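Local coordinates for protein oligogalacturonate-specific porin KdgM (Dickeya dadantii, PDB 4FQE) that forms a monomeric outer-membrane porin specific for oligogalacturonides and is required for full virulence of the bacterium, at residues V56-Y68 with I76-N88. Sequence-based numbering, arbitrary orientation.
Sequences VSNGTEVVASYVY and IEPGFSLESGSSN. With C8E ((hydroxyethyloxy)tri(ethyloxy)octane), chain H; C8E ((hydroxyethyloxy)tri(ethyloxy)octane), chain F.
Two neighbouring antiparallel strands of the barrel wall, 57-66 and 76-85, pair here as the arms of a beta hairpin. V62 and L82 form a hydrogen-bonded pair, as do T60 with S84 and A64 with F80. The F80 N to A64 O bond is 2.9 Å long. P78 has no N-H to give, and the Y66 N to P78 O bond beside it is weak. Y68 and I76 resume the pairing, with Y68 N 2.8 Å from I76 O. At the other end, the S86 hydroxyl OG accepts the N-H of N58, while S86 N donates to N58 O.

Side chains alternate between the two faces of this 12-stranded transmembrane beta-barrel. V62, A64, F80, L82 and S84 are on the outer face, where detergent binds. One detergent lies along V62 and A64 and reaches the F80 ring. A second meets F80, and its O12 is 3.3 Å from F80 CD1. P78 CG meets the edge of the Y68 ring at CE2, in the ring plane, 3.8 Å away.

The opposite face turns into the barrel and carries E61, V63, S65, S81 and E83. The side chains of E61 and E83 cross at about a right angle, their carboxylate planes 58° apart. Two like charges, E61 OE2 and E83 OE1, come within 4.1 Å. E61 forms a salt bridge with R92 and E83 one with K38, which would probably balance them. A water donates to both E61 OE2 (2.6 Å) and S81 OG, which is also hydrogen-bonded to R92 O. CG of E77 is anti to its backbone N (chi1 177°), and the extended chain carries OE1 to 3.2 Å from S65 OG. Salt bridges join R26 to E77 OE1 and R96 to OE2. Y94 OH hydrogen-bonds OE1, and R26 hydrogen-bonds S65 OG.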
loop_
_atom_site.group_PDB
_atom_site.type_symbol
_atom_site.label_atom_id
_atom_site.label_comp_id
_atom_site.label_asym_id
_atom_site.label_seq_id
_atom_site.Cartn_x
_atom_site.Cartn_y
_atom_site.Cartn_z
ATOM N N VAL A 56 19.524 -6.454 -12.454
ATOM C CA VAL A 56 18.078 -6.491 -12.671
ATOM C C VAL A 56 17.396 -7.463 -11.697
ATOM O O VAL A 56 17.946 -8.515 -11.375
ATOM C CB VAL A 56 17.758 -6.912 -14.125
ATOM C CG1 VAL A 56 16.293 -7.302 -14.289
ATOM C CG2 VAL A 56 18.120 -5.791 -15.082
ATOM N N SER A 57 16.206 -7.116 -11.221
ATOM C CA SER A 57 15.405 -8.064 -10.455
ATOM C C SER A 57 13.941 -7.973 -10.843
ATOM O O SER A 57 13.495 -7.028 -11.502
ATOM C CB SER A 57 15.597 -7.868 -8.949
ATOM O OG SER A 57 14.842 -6.776 -8.455
ATOM N N ASN A 58 13.187 -8.982 -10.437
ATOM C CA ASN A 58 11.781 -9.016 -10.729
ATOM C C ASN A 58 11.085 -9.824 -9.674
ATOM O O ASN A 58 11.723 -10.579 -8.933
ATOM C CB ASN A 58 11.514 -9.612 -12.114
ATOM C CG ASN A 58 11.687 -11.113 -12.142
ATOM O OD1 ASN A 58 10.849 -11.853 -11.612
ATOM N ND2 ASN A 58 12.777 -11.574 -12.731
ATOM N N GLY A 59 9.778 -9.677 -9.634
ATOM C CA GLY A 59 8.979 -10.338 -8.611
ATOM C C GLY A 59 7.500 -10.231 -8.865
ATOM O O GLY A 59 7.065 -9.459 -9.713
ATOM N N THR A 60 6.718 -11.027 -8.122
ATOM C CA THR A 60 5.278 -10.938 -8.206
ATOM C C THR A 60 4.693 -11.154 -6.833
ATOM O O THR A 60 5.181 -12.025 -6.094
ATOM C CB THR A 60 4.666 -11.961 -9.157
ATOM O OG1 THR A 60 5.646 -12.948 -9.464
ATOM C CG2 THR A 60 4.223 -11.321 -10.467
ATOM N N GLU A 61 3.636 -10.422 -6.524
ATOM C CA GLU A 61 2.935 -10.619 -5.243
ATOM C C GLU A 61 1.441 -10.787 -5.445
ATOM O O GLU A 61 0.835 -10.124 -6.265
ATOM C CB GLU A 61 3.233 -9.486 -4.273
ATOM C CG GLU A 61 2.627 -9.667 -2.875
ATOM C CD GLU A 61 3.034 -8.571 -1.914
ATOM O OE1 GLU A 61 2.952 -7.395 -2.293
ATOM O OE2 GLU A 61 3.458 -8.871 -0.768
ATOM N N VAL A 62 0.846 -11.712 -4.692
ATOM C CA VAL A 62 -0.597 -11.857 -4.688
ATOM C C VAL A 62 -1.080 -11.701 -3.264
ATOM O O VAL A 62 -0.412 -12.125 -2.322
ATOM C CB VAL A 62 -1.067 -13.215 -5.270
ATOM C CG1 VAL A 62 -0.471 -14.374 -4.481
ATOM C CG2 VAL A 62 -2.592 -13.279 -5.275
ATOM N N VAL A 63 -2.236 -11.064 -3.113
ATOM C CA VAL A 63 -2.823 -10.776 -1.797
ATOM C C VAL A 63 -4.288 -11.157 -1.896
ATOM O O VAL A 63 -4.970 -10.771 -2.845
ATOM C CB VAL A 63 -2.738 -9.268 -1.413
ATOM C CG1 VAL A 63 -3.268 -8.986 0.015
ATOM C CG2 VAL A 63 -1.315 -8.732 -1.569
ATOM N N ALA A 64 -4.762 -11.893 -0.909
ATOM C CA ALA A 64 -6.196 -12.101 -0.673
ATOM C C ALA A 64 -6.554 -11.566 0.712
ATOM O O ALA A 64 -5.767 -11.668 1.635
ATOM C CB ALA A 64 -6.543 -13.587 -0.780
ATOM N N SER A 65 -7.720 -10.932 0.838
ATOM C CA SER A 65 -8.171 -10.360 2.103
ATOM C C SER A 65 -9.683 -10.274 2.178
ATOM O O SER A 65 -10.388 -10.366 1.178
ATOM C CB SER A 65 -7.599 -8.947 2.337
ATOM O OG SER A 65 -7.876 -8.091 1.227
ATOM N N TYR A 66 -10.168 -10.082 3.410
ATOM C CA TYR A 66 -11.574 -9.746 3.665
ATOM C C TYR A 66 -11.589 -8.444 4.489
ATOM O O TYR A 66 -10.892 -8.350 5.492
ATOM C CB TYR A 66 -12.274 -10.867 4.458
ATOM C CG TYR A 66 -13.274 -11.713 3.684
ATOM C CD1 TYR A 66 -12.984 -13.052 3.339
ATOM C CD2 TYR A 66 -14.505 -11.189 3.278
ATOM C CE1 TYR A 66 -13.885 -13.838 2.621
ATOM C CE2 TYR A 66 -15.403 -11.960 2.531
ATOM C CZ TYR A 66 -15.095 -13.291 2.222
ATOM O OH TYR A 66 -15.985 -14.068 1.510
ATOM N N VAL A 67 -12.402 -7.463 4.111
ATOM C CA VAL A 67 -12.652 -6.354 5.009
ATOM C C VAL A 67 -13.975 -6.617 5.709
ATOM O O VAL A 67 -15.005 -6.751 5.061
ATOM C CB VAL A 67 -12.724 -4.983 4.315
ATOM C CG1 VAL A 67 -13.015 -3.913 5.367
ATOM C CG2 VAL A 67 -11.414 -4.630 3.592
ATOM N N TYR A 68 -13.920 -6.698 7.029
ATOM C CA TYR A 68 -15.110 -6.930 7.867
ATOM C C TYR A 68 -15.482 -5.614 8.548
ATOM O O TYR A 68 -14.730 -5.123 9.392
ATOM C CB TYR A 68 -14.793 -8.006 8.912
ATOM C CG TYR A 68 -14.489 -9.400 8.310
ATOM C CD1 TYR A 68 -15.495 -10.152 7.681
ATOM C CD2 TYR A 68 -13.205 -9.966 8.381
ATOM C CE1 TYR A 68 -15.234 -11.404 7.144
ATOM C CE2 TYR A 68 -12.934 -11.239 7.834
ATOM C CZ TYR A 68 -13.951 -11.949 7.231
ATOM O OH TYR A 68 -13.712 -13.198 6.697
ATOM N N ILE A 76 -12.035 -4.220 10.330
ATOM C CA ILE A 76 -10.824 -5.010 10.462
ATOM C C ILE A 76 -10.658 -5.869 9.211
ATOM O O ILE A 76 -11.651 -6.403 8.685
ATOM C CB ILE A 76 -10.846 -5.896 11.711
ATOM C CG1 ILE A 76 -12.084 -6.790 11.709
ATOM C CG2 ILE A 76 -10.803 -5.025 12.955
ATOM C CD1 ILE A 76 -12.069 -7.808 12.810
ATOM N N GLU A 77 -9.404 -5.963 8.737
ATOM C CA GLU A 77 -9.030 -6.635 7.476
ATOM C C GLU A 77 -7.878 -7.619 7.681
ATOM O O GLU A 77 -6.730 -7.207 7.731
ATOM C CB GLU A 77 -8.625 -5.598 6.415
ATOM C CG GLU A 77 -8.141 -6.200 5.082
ATOM C CD GLU A 77 -7.571 -5.153 4.130
ATOM O OE1 GLU A 77 -7.100 -5.530 3.048
ATOM O OE2 GLU A 77 -7.569 -3.952 4.446
ATOM N N PRO A 78 -8.175 -8.929 7.820
ATOM C CA PRO A 78 -7.098 -9.908 7.836
ATOM C C PRO A 78 -6.698 -10.177 6.403
ATOM O O PRO A 78 -7.538 -10.097 5.515
ATOM C CB PRO A 78 -7.736 -11.140 8.468
ATOM C CG PRO A 78 -9.196 -10.980 8.264
ATOM C CD PRO A 78 -9.451 -9.508 8.265
ATOM N N GLY A 79 -5.431 -10.455 6.164
ATOM C CA GLY A 79 -4.985 -10.621 4.799
ATOM C C GLY A 79 -3.878 -11.620 4.758
ATOM O O GLY A 79 -3.216 -11.852 5.746
ATOM N N PHE A 80 -3.700 -12.172 3.573
ATOM C CA PHE A 80 -2.740 -13.222 3.262
ATOM C C PHE A 80 -1.987 -12.749 2.030
ATOM O O PHE A 80 -2.614 -12.386 1.056
ATOM C CB PHE A 80 -3.508 -14.495 2.909
ATOM C CG PHE A 80 -2.636 -15.620 2.460
ATOM C CD1 PHE A 80 -2.032 -16.454 3.376
ATOM C CD2 PHE A 80 -2.408 -15.840 1.110
ATOM C CE1 PHE A 80 -1.223 -17.493 2.945
ATOM C CE2 PHE A 80 -1.592 -16.877 0.677
ATOM C CZ PHE A 80 -0.992 -17.688 1.614
ATOM N N SER A 81 -0.660 -12.808 2.047
ATOM C CA SER A 81 0.130 -12.469 0.850
ATOM C C SER A 81 1.380 -13.327 0.723
ATOM O O SER A 81 1.971 -13.754 1.712
ATOM C CB SER A 81 0.500 -11.005 0.797
ATOM O OG SER A 81 1.202 -10.557 1.934
ATOM N N LEU A 82 1.732 -13.620 -0.510
ATOM C CA LEU A 82 2.936 -14.390 -0.824
ATOM C C LEU A 82 3.609 -13.586 -1.899
ATOM O O LEU A 82 2.947 -13.189 -2.836
ATOM C CB LEU A 82 2.587 -15.734 -1.401
ATOM C CG LEU A 82 1.928 -16.742 -0.477
ATOM C CD1 LEU A 82 1.690 -18.009 -1.324
ATOM C CD2 LEU A 82 2.824 -17.003 0.726
ATOM N N GLU A 83 4.905 -13.345 -1.756
ATOM C CA GLU A 83 5.670 -12.790 -2.864
ATOM C C GLU A 83 6.763 -13.749 -3.315
ATOM O O GLU A 83 7.360 -14.419 -2.496
ATOM C CB GLU A 83 6.265 -11.440 -2.494
ATOM C CG GLU A 83 7.344 -10.993 -3.495
ATOM C CD GLU A 83 7.554 -9.497 -3.568
ATOM O OE1 GLU A 83 6.987 -8.762 -2.755
ATOM O OE2 GLU A 83 8.271 -9.060 -4.484
ATOM N N SER A 84 7.014 -13.778 -4.631
ATOM C CA SER A 84 8.026 -14.636 -5.274
ATOM C C SER A 84 8.921 -13.766 -6.160
ATOM O O SER A 84 8.416 -13.111 -7.077
ATOM C CB SER A 84 7.347 -15.653 -6.173
ATOM O OG SER A 84 6.706 -16.679 -5.456
ATOM N N GLY A 85 10.234 -13.771 -5.911
ATOM C CA GLY A 85 11.137 -12.913 -6.667
ATOM C C GLY A 85 12.540 -13.429 -6.842
ATOM O O GLY A 85 12.857 -14.562 -6.474
ATOM N N SER A 86 13.361 -12.567 -7.444
ATOM C CA SER A 86 14.810 -12.721 -7.490
ATOM C C SER A 86 15.386 -12.607 -6.070
ATOM O O SER A 86 16.213 -13.420 -5.673
ATOM C CB SER A 86 15.436 -11.630 -8.384
ATOM O OG SER A 86 14.817 -11.570 -9.660
ATOM N N SER A 87 14.929 -11.609 -5.309
ATOM C CA SER A 87 15.536 -11.263 -4.010
ATOM C C SER A 87 14.591 -11.259 -2.790
ATOM O O SER A 87 15.016 -11.624 -1.687
ATOM C CB SER A 87 16.212 -9.897 -4.120
ATOM O OG SER A 87 15.289 -8.920 -4.569
ATOM N N ASN A 88 13.340 -10.824 -2.971
ATOM C CA ASN A 88 12.346 -10.852 -1.899
ATOM C C ASN A 88 11.436 -12.057 -2.090
ATOM O O ASN A 88 10.908 -12.281 -3.188
ATOM C CB ASN A 88 11.526 -9.562 -1.881
ATOM C CG ASN A 88 12.346 -8.348 -1.465
ATOM O OD1 ASN A 88 13.577 -8.394 -1.425
ATOM N ND2 ASN A 88 11.662 -7.253 -1.148
HETATM C C1 C8E H . -0.673 -10.871 11.143
HETATM C C2 C8E H . -1.134 -12.186 11.717
HETATM C C3 C8E H . -2.604 -12.070 12.092
HETATM C C4 C8E H . -3.473 -11.788 10.873
HETATM C C5 C8E H . -4.351 -12.966 10.504
HETATM C C6 C8E H . -3.558 -13.950 9.658
HETATM C C7 C8E H . -3.929 -13.872 8.185
HETATM C C8 C8E H . -3.365 -15.062 7.412
HETATM O O9 C8E H . -4.328 -16.119 7.365
HETATM C C10 C8E H . -3.857 -17.296 6.699
HETATM C C11 C8E H . -5.004 -17.926 5.907
HETATM O O12 C8E H . -4.928 -17.606 4.518
HETATM C C13 C8E H . -6.173 -17.689 3.815
HETATM C C14 C8E H . -6.915 -16.351 3.878
HETATM O O15 C8E H . -7.349 -15.895 2.588
HETATM C C16 C8E H . -8.661 -15.303 2.553
HETATM C C17 C8E H . -8.675 -13.852 3.021
HETATM O O18 C8E H . -8.980 -13.788 4.421
HETATM C C19 C8E H . -7.875 -13.409 5.238
HETATM C C20 C8E H . -7.722 -14.365 6.412
HETATM O O21 C8E H . -6.361 -14.786 6.551
HETATM C C1 C8E F . -7.187 -17.082 -1.332
HETATM C C2 C8E F . -5.802 -17.591 -0.977
HETATM C C3 C8E F . -4.635 -16.906 -1.713
HETATM C C4 C8E F . -4.926 -16.567 -3.166
HETATM C C5 C8E F . -3.719 -16.767 -4.078
HETATM C C6 C8E F . -4.170 -16.745 -5.539
HETATM C C7 C8E F . -3.024 -16.985 -6.537
HETATM C C8 C8E F . -2.925 -18.445 -6.996
HETATM O O9 C8E F . -2.194 -18.553 -8.220
HETATM C C10 C8E F . -1.199 -19.585 -8.273
HETATM C C11 C8E F . -0.884 -19.907 -9.731
HETATM O O12 C8E F . 0.420 -19.436 -10.097
HETATM C C13 C8E F . 0.454 -18.664 -11.308
HETATM C C14 C8E F . 1.881 -18.519 -11.848
HETATM O O15 C8E F . 2.856 -18.580 -10.788
HETATM C C16 C8E F . 3.759 -17.470 -10.718
HETATM C C17 C8E F . 4.246 -17.276 -9.280
HETATM O O18 C8E F . 3.216 -16.643 -8.508
HETATM C C19 C8E F . 3.603 -15.469 -7.783
HETATM C C20 C8E F . 3.227 -15.588 -6.307
HETATM O O21 C8E F . 2.979 -16.952 -5.946
HETATM O O HOH W 1 4.106 -10.943 0.628
#